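Local coordinates for uncharacterized peroxidase-related protein (Silicibacter sp., PDB 2PFX) that is uncharacterised but, as a peroxidase-related member of the AhpD-like carboxymuconolactone decarboxylase family, probably acts as an oxidoreductase, at residues P5-A10 with A179-A184; E74-V79 with V125-A130. All blocks are in the same frame, centred on the assembly; numbering follows the deposited sequence.

Contact 1 of 2, residues P5-A10 with A179-A184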
loop_
_atom_site.group_PDB
_atom_site.type_symbol
_atom_site.label_atom_id
_atom_site.label_comp_id
_atom_site.label_asym_id
_atom_site.label_seq_id
_atom_site.Cartn_x
_atom_site.Cartn_y
_atom_site.Cartn_z
ATOM N N PRO A 5 13.204 16.533 23.138
ATOM C CA PRO A 5 14.052 15.708 22.266
ATOM C C PRO A 5 15.509 16.162 22.306
ATOM O O PRO A 5 15.810 17.350 22.355
ATOM C CB PRO A 5 13.488 15.950 20.864
ATOM C CG PRO A 5 12.087 16.405 21.084
ATOM C CD PRO A 5 12.109 17.163 22.376
ATOM N N LYS A 6 16.377 15.156 22.278
ATOM C CA LYS A 6 17.796 15.405 22.099
ATOM C C LYS A 6 18.021 16.012 20.704
ATOM O O LYS A 6 17.367 15.644 19.733
ATOM C CB LYS A 6 18.603 14.130 22.291
ATOM C CG LYS A 6 19.820 14.255 23.189
ATOM C CD LYS A 6 21.107 13.913 22.453
ATOM C CE LYS A 6 21.246 12.436 22.139
ATOM N NZ LYS A 6 22.415 11.758 22.776
ATOM N N GLU A 7 18.967 16.938 20.689
ATOM C CA GLU A 7 19.556 17.559 19.533
ATOM C C GLU A 7 21.049 17.273 19.489
ATOM O O GLU A 7 21.696 17.068 20.511
ATOM C CB GLU A 7 19.290 19.059 19.527
ATOM C CG GLU A 7 17.832 19.421 19.507
ATOM C CD GLU A 7 17.525 20.893 19.366
ATOM O OE1 GLU A 7 18.193 21.611 18.586
ATOM O OE2 GLU A 7 16.584 21.364 20.054
ATOM N N PRO A 8 21.615 17.237 18.289
ATOM C CA PRO A 8 20.820 17.355 17.062
ATOM C C PRO A 8 20.095 16.076 16.644
ATOM O O PRO A 8 19.126 16.213 15.881
ATOM C CB PRO A 8 21.883 17.705 16.028
ATOM C CG PRO A 8 23.157 17.150 16.550
ATOM C CD PRO A 8 23.060 17.143 18.059
ATOM N N THR A 9 20.488 14.896 17.106
ATOM C CA THR A 9 19.763 13.649 16.884
ATOM C C THR A 9 19.574 12.921 18.218
ATOM O O THR A 9 20.070 13.398 19.237
ATOM C CB THR A 9 20.463 12.686 15.914
ATOM O OG1 THR A 9 21.614 12.110 16.534
ATOM C CG2 THR A 9 20.999 13.437 14.694
ATOM N N ALA A 10 18.892 11.793 18.180
ATOM C CA ALA A 10 18.771 10.954 19.368
ATOM C C ALA A 10 19.976 10.030 19.546
ATOM O O ALA A 10 20.016 9.228 20.493
ATOM C CB ALA A 10 17.495 10.116 19.316
ATOM N N ALA A 179 16.099 10.450 14.487
ATOM C CA ALA A 179 15.328 11.428 15.221
ATOM C C ALA A 179 16.043 12.770 15.229
ATOM O O ALA A 179 16.170 13.444 16.251
ATOM C CB ALA A 179 15.044 10.929 16.625
HETATM N N MSE A 180 16.491 13.172 14.044
HETATM C CA MSE A 180 17.151 14.458 13.853
HETATM C C MSE A 180 16.170 15.600 14.047
HETATM O O MSE A 180 15.080 15.635 13.468
HETATM C CB MSE A 180 17.774 14.542 12.460
HETATM C CG MSE A 180 18.704 15.723 12.289
HETATM SE SE MSE A 180 19.368 15.778 10.501
HETATM C CE MSE A 180 20.556 14.286 10.688
HETATM N N MSE A 181 16.563 16.565 14.885
HETATM C CA MSE A 181 15.607 17.622 15.215
HETATM C C MSE A 181 15.907 18.929 14.522
HETATM O O MSE A 181 17.042 19.420 14.550
HETATM C CB MSE A 181 15.637 17.803 16.739
HETATM C CG MSE A 181 14.855 16.739 17.483
HETATM SE SE MSE A 181 12.988 16.648 17.032
HETATM C CE MSE A 181 12.633 18.381 17.829
ATOM N N PRO A 182 14.915 19.541 13.889
ATOM C CA PRO A 182 15.188 20.864 13.290
ATOM C C PRO A 182 15.349 21.986 14.309
ATOM O O PRO A 182 14.768 22.037 15.394
ATOM C CB PRO A 182 13.955 21.046 12.408
ATOM C CG PRO A 182 12.881 20.324 13.162
ATOM C CD PRO A 182 13.536 19.072 13.683
ATOM N N ASN A 183 16.210 22.954 13.954
ATOM C CA ASN A 183 16.484 24.110 14.780
ATOM C C ASN A 183 15.190 24.844 15.063
ATOM O O ASN A 183 14.375 25.121 14.193
ATOM C CB ASN A 183 17.460 25.091 14.116
ATOM C CG ASN A 183 18.784 24.472 13.729
ATOM O OD1 ASN A 183 18.775 23.578 12.878
ATOM N ND2 ASN A 183 19.882 24.934 14.326
ATOM N N ALA A 184 14.996 25.196 16.325
ATOM C CA ALA A 184 13.717 25.788 16.717
ATOM C C ALA A 184 13.428 27.074 15.960
ATOM O O ALA A 184 12.258 27.415 15.790
ATOM C CB ALA A 184 13.718 26.015 18.223
HETATM O O HOH W 1 15.863 13.599 18.852
HETATM O O HOH W 2 17.275 24.082 18.522
#

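Contact 2 of 2, residues E74-V79 with V125-A130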
loop_
_atom_site.group_PDB
_atom_site.type_symbol
_atom_site.label_atom_id
_atom_site.label_comp_id
_atom_site.label_asym_id
_atom_site.label_seq_id
_atom_site.Cartn_x
_atom_site.Cartn_y
_atom_site.Cartn_z
ATOM N N GLU A 74 14.136 23.706 -3.895
ATOM C CA GLU A 74 13.559 23.659 -2.543
ATOM C C GLU A 74 12.134 23.116 -2.580
ATOM O O GLU A 74 11.718 22.432 -1.644
ATOM C CB GLU A 74 13.562 25.032 -1.895
ATOM C CG GLU A 74 14.893 25.502 -1.363
ATOM C CD GLU A 74 15.492 24.632 -0.272
ATOM O OE1 GLU A 74 14.820 23.692 0.199
ATOM O OE2 GLU A 74 16.657 24.920 0.101
HETATM N N MSE A 75 11.390 23.421 -3.638
HETATM C CA MSE A 75 10.032 22.898 -3.772
HETATM C C MSE A 75 10.044 21.383 -3.893
HETATM O O MSE A 75 9.224 20.658 -3.342
HETATM C CB MSE A 75 9.366 23.577 -4.986
HETATM C CG MSE A 75 9.053 25.043 -4.725
HETATM SE SE MSE A 75 8.493 25.886 -6.391
HETATM C CE MSE A 75 6.699 25.287 -6.119
ATOM N N ILE A 76 11.011 20.862 -4.631
ATOM C CA ILE A 76 11.149 19.435 -4.800
ATOM C C ILE A 76 11.423 18.826 -3.434
ATOM O O ILE A 76 10.833 17.835 -3.027
ATOM C CB ILE A 76 12.279 19.076 -5.775
ATOM C CG1 ILE A 76 11.953 19.334 -7.246
ATOM C CG2 ILE A 76 12.706 17.625 -5.628
ATOM C CD1 ILE A 76 13.174 19.276 -8.164
ATOM N N ALA A 77 12.335 19.499 -2.730
ATOM C CA ALA A 77 12.716 18.974 -1.417
ATOM C C ALA A 77 11.531 18.771 -0.489
ATOM O O ALA A 77 11.397 17.762 0.203
ATOM C CB ALA A 77 13.711 19.934 -0.780
ATOM N N VAL A 78 10.674 19.780 -0.452
ATOM C CA VAL A 78 9.503 19.736 0.431
ATOM C C VAL A 78 8.483 18.710 0.007
ATOM O O VAL A 78 7.852 18.045 0.822
ATOM C CB VAL A 78 8.830 21.120 0.505
ATOM C CG1 VAL A 78 7.553 21.060 1.341
ATOM C CG2 VAL A 78 9.805 22.113 1.094
ATOM N N VAL A 79 8.268 18.564 -1.297
ATOM C CA VAL A 79 7.313 17.548 -1.750
ATOM C C VAL A 79 7.831 16.162 -1.404
ATOM O O VAL A 79 7.104 15.301 -0.872
ATOM C CB VAL A 79 7.053 17.730 -3.250
ATOM C CG1 VAL A 79 6.378 16.510 -3.852
ATOM C CG2 VAL A 79 6.231 18.994 -3.459
ATOM N N VAL A 125 4.550 19.480 -13.203
ATOM C CA VAL A 125 5.023 18.166 -13.655
ATOM C C VAL A 125 6.375 17.826 -13.038
ATOM O O VAL A 125 6.692 16.660 -12.804
ATOM C CB VAL A 125 5.063 18.061 -15.183
ATOM C CG1 VAL A 125 3.640 18.338 -15.706
ATOM C CG2 VAL A 125 6.061 18.994 -15.844
HETATM N N MSE A 126 7.172 18.841 -12.749
HETATM C CA MSE A 126 8.413 18.664 -12.011
HETATM C C MSE A 126 8.145 17.972 -10.674
HETATM O O MSE A 126 8.782 16.975 -10.310
HETATM C CB MSE A 126 9.066 20.019 -11.833
HETATM C CG MSE A 126 10.386 19.981 -11.075
HETATM SE SE MSE A 126 11.001 21.746 -10.659
HETATM C CE MSE A 126 9.681 22.101 -9.330
ATOM N N LEU A 127 7.172 18.487 -9.944
ATOM C CA LEU A 127 6.801 17.871 -8.670
ATOM C C LEU A 127 6.121 16.516 -8.792
ATOM O O LEU A 127 6.320 15.639 -7.948
ATOM C CB LEU A 127 5.932 18.833 -7.848
ATOM C CG LEU A 127 6.598 20.164 -7.502
ATOM C CD1 LEU A 127 5.651 21.070 -6.741
ATOM C CD2 LEU A 127 7.889 19.970 -6.700
ATOM N N ASP A 128 5.307 16.294 -9.811
ATOM C CA ASP A 128 4.688 14.997 -10.026
ATOM C C ASP A 128 5.729 13.905 -10.286
ATOM O O ASP A 128 5.600 12.762 -9.832
ATOM C CB ASP A 128 3.752 15.084 -11.225
ATOM C CG ASP A 128 2.443 15.804 -11.009
ATOM O OD1 ASP A 128 2.066 16.081 -9.851
ATOM O OD2 ASP A 128 1.802 16.083 -12.050
ATOM N N PHE A 129 6.764 14.251 -11.048
ATOM C CA PHE A 129 7.875 13.342 -11.325
ATOM C C PHE A 129 8.647 12.999 -10.043
ATOM O O PHE A 129 8.973 11.849 -9.763
ATOM C CB PHE A 129 8.780 13.992 -12.377
ATOM C CG PHE A 129 9.838 13.077 -12.991
ATOM C CD1 PHE A 129 9.560 12.304 -14.112
ATOM C CD2 PHE A 129 11.116 12.991 -12.462
ATOM C CE1 PHE A 129 10.532 11.497 -14.669
ATOM C CE2 PHE A 129 12.085 12.171 -12.994
ATOM C CZ PHE A 129 11.775 11.396 -14.092
ATOM N N ALA A 130 8.941 14.021 -9.258
ATOM C CA ALA A 130 9.622 13.812 -7.977
ATOM C C ALA A 130 8.789 12.892 -7.099
ATOM O O ALA A 130 9.342 11.983 -6.470
ATOM C CB ALA A 130 9.901 15.140 -7.297
#

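Contact 1 of 2, residues P5-A10 with A179-A184
Pro8 and Met181 join two irregular segments of chain: the N-terminal tail of this all-helical AhpD-like fold lies against the linker that leaves helix 155-178, where Ala179, with positive phi, closes the helix in a Schellman motif.

One direct hydrogen bond ties the backbones. Met181 N donates to Pro8 O at 2.8 Å, with an angle of 168° at the hydrogen. The same oxygen accepts a CA-H...O contact from Met180 CA at 3.3 Å. A cis peptide bond precedes Pro8, a geometry that proline tolerates better than other residues.

Water mediates elsewhere. Water 1 donates to both Lys6 O and Ala179 O, bridging two carbonyls that could not bond each other. Glu7 suits the exposed flank: OE1 takes a bond from water 2 and another from Asn39 ND2, while its CG touches Met181 CB, the two side chains crossing at about a right angle.

The apolar contacts centre on selenomethionine Met181. In the conformer described (a second was modelled), its flexible chain, bent at chi2 (-60°) and chi3 (-67°), brings SE and CE against the compact ring of Pro5, and Met109 of a neighbouring subunit packs on it too. Thr9 turns its methyl CG2 to Met180 CG. Ala10 and Ala179 are small enough for close backbone approach, and their methyls meet with CB 3.7 Å from CB.

Contact 2 of 2, residues E74-V79 with V125-A130
Two helices of the all-helical AhpD-like fold, 70-84 and 121-136, pack here through Ile76, Val79 and Leu127 in a wholly apolar interface. Their short segments run in the same general sense, with axes 9.5 Å apart at closest approach and crossing at -40°.

Leu127 buries the most surface in the contact. Its CG is anti to the carbonyl carbon (chi1 -60°), and the branched end beyond it lies over one turn of the facing helix. CD2 comes within 3.7 Å of Met75 O and 3.8 Å of Val79 CG2, while CD1 touches the same valine methyl. Because Met75 O already accepts the helical bond from Val79 N, a methyl can rest beside this carbonyl without depriving it of a partner. Valine suits the facing position, since its short branch offers CG2 to the leucine without holding the backbones apart.

Ile76 makes the other half with three separate groups. CD1 meets Met126 CG at 4.1 Å and lies equally far from its SE, the two side chains crossing at about a right angle. CG1 faces both Met126 CE and Leu127 CD2, and CG2 rests on Ala130 CB, a methyl small enough to leave room for the branch. The selenomethionine chain runs straight through chi2 and bends at chi3 (71°), which places CE beside the isoleucine. An alanine at Ile76 would probably open a gap facing Met126 and Ala130 and leave the selenomethionine end freer to turn.

Around this pair, helix 155-178 covers Ile76 and Ala130 through Thr165, and helix 104-112 packs on Met75 through Leu106 and Leu110.

Contact 2 is nested within contact 1 along the chain: the tail 5-10 comes first, then 74-79 and 125-130 on their two helices, and last 179-184. The two contacts lie on opposite sides of the chain's centre, with their own centres 25 Å apart and nearest atoms about 12 Å apart. Helix 155-178 connects them, since it packs over contact 2 and then ends directly at the linker of contact 1. One contact thus belongs to the buried helical core, whereas the other joins the N-terminal tail to the loop after the last helix, at a partly buried margin where residues of two neighbouring subunits also pack.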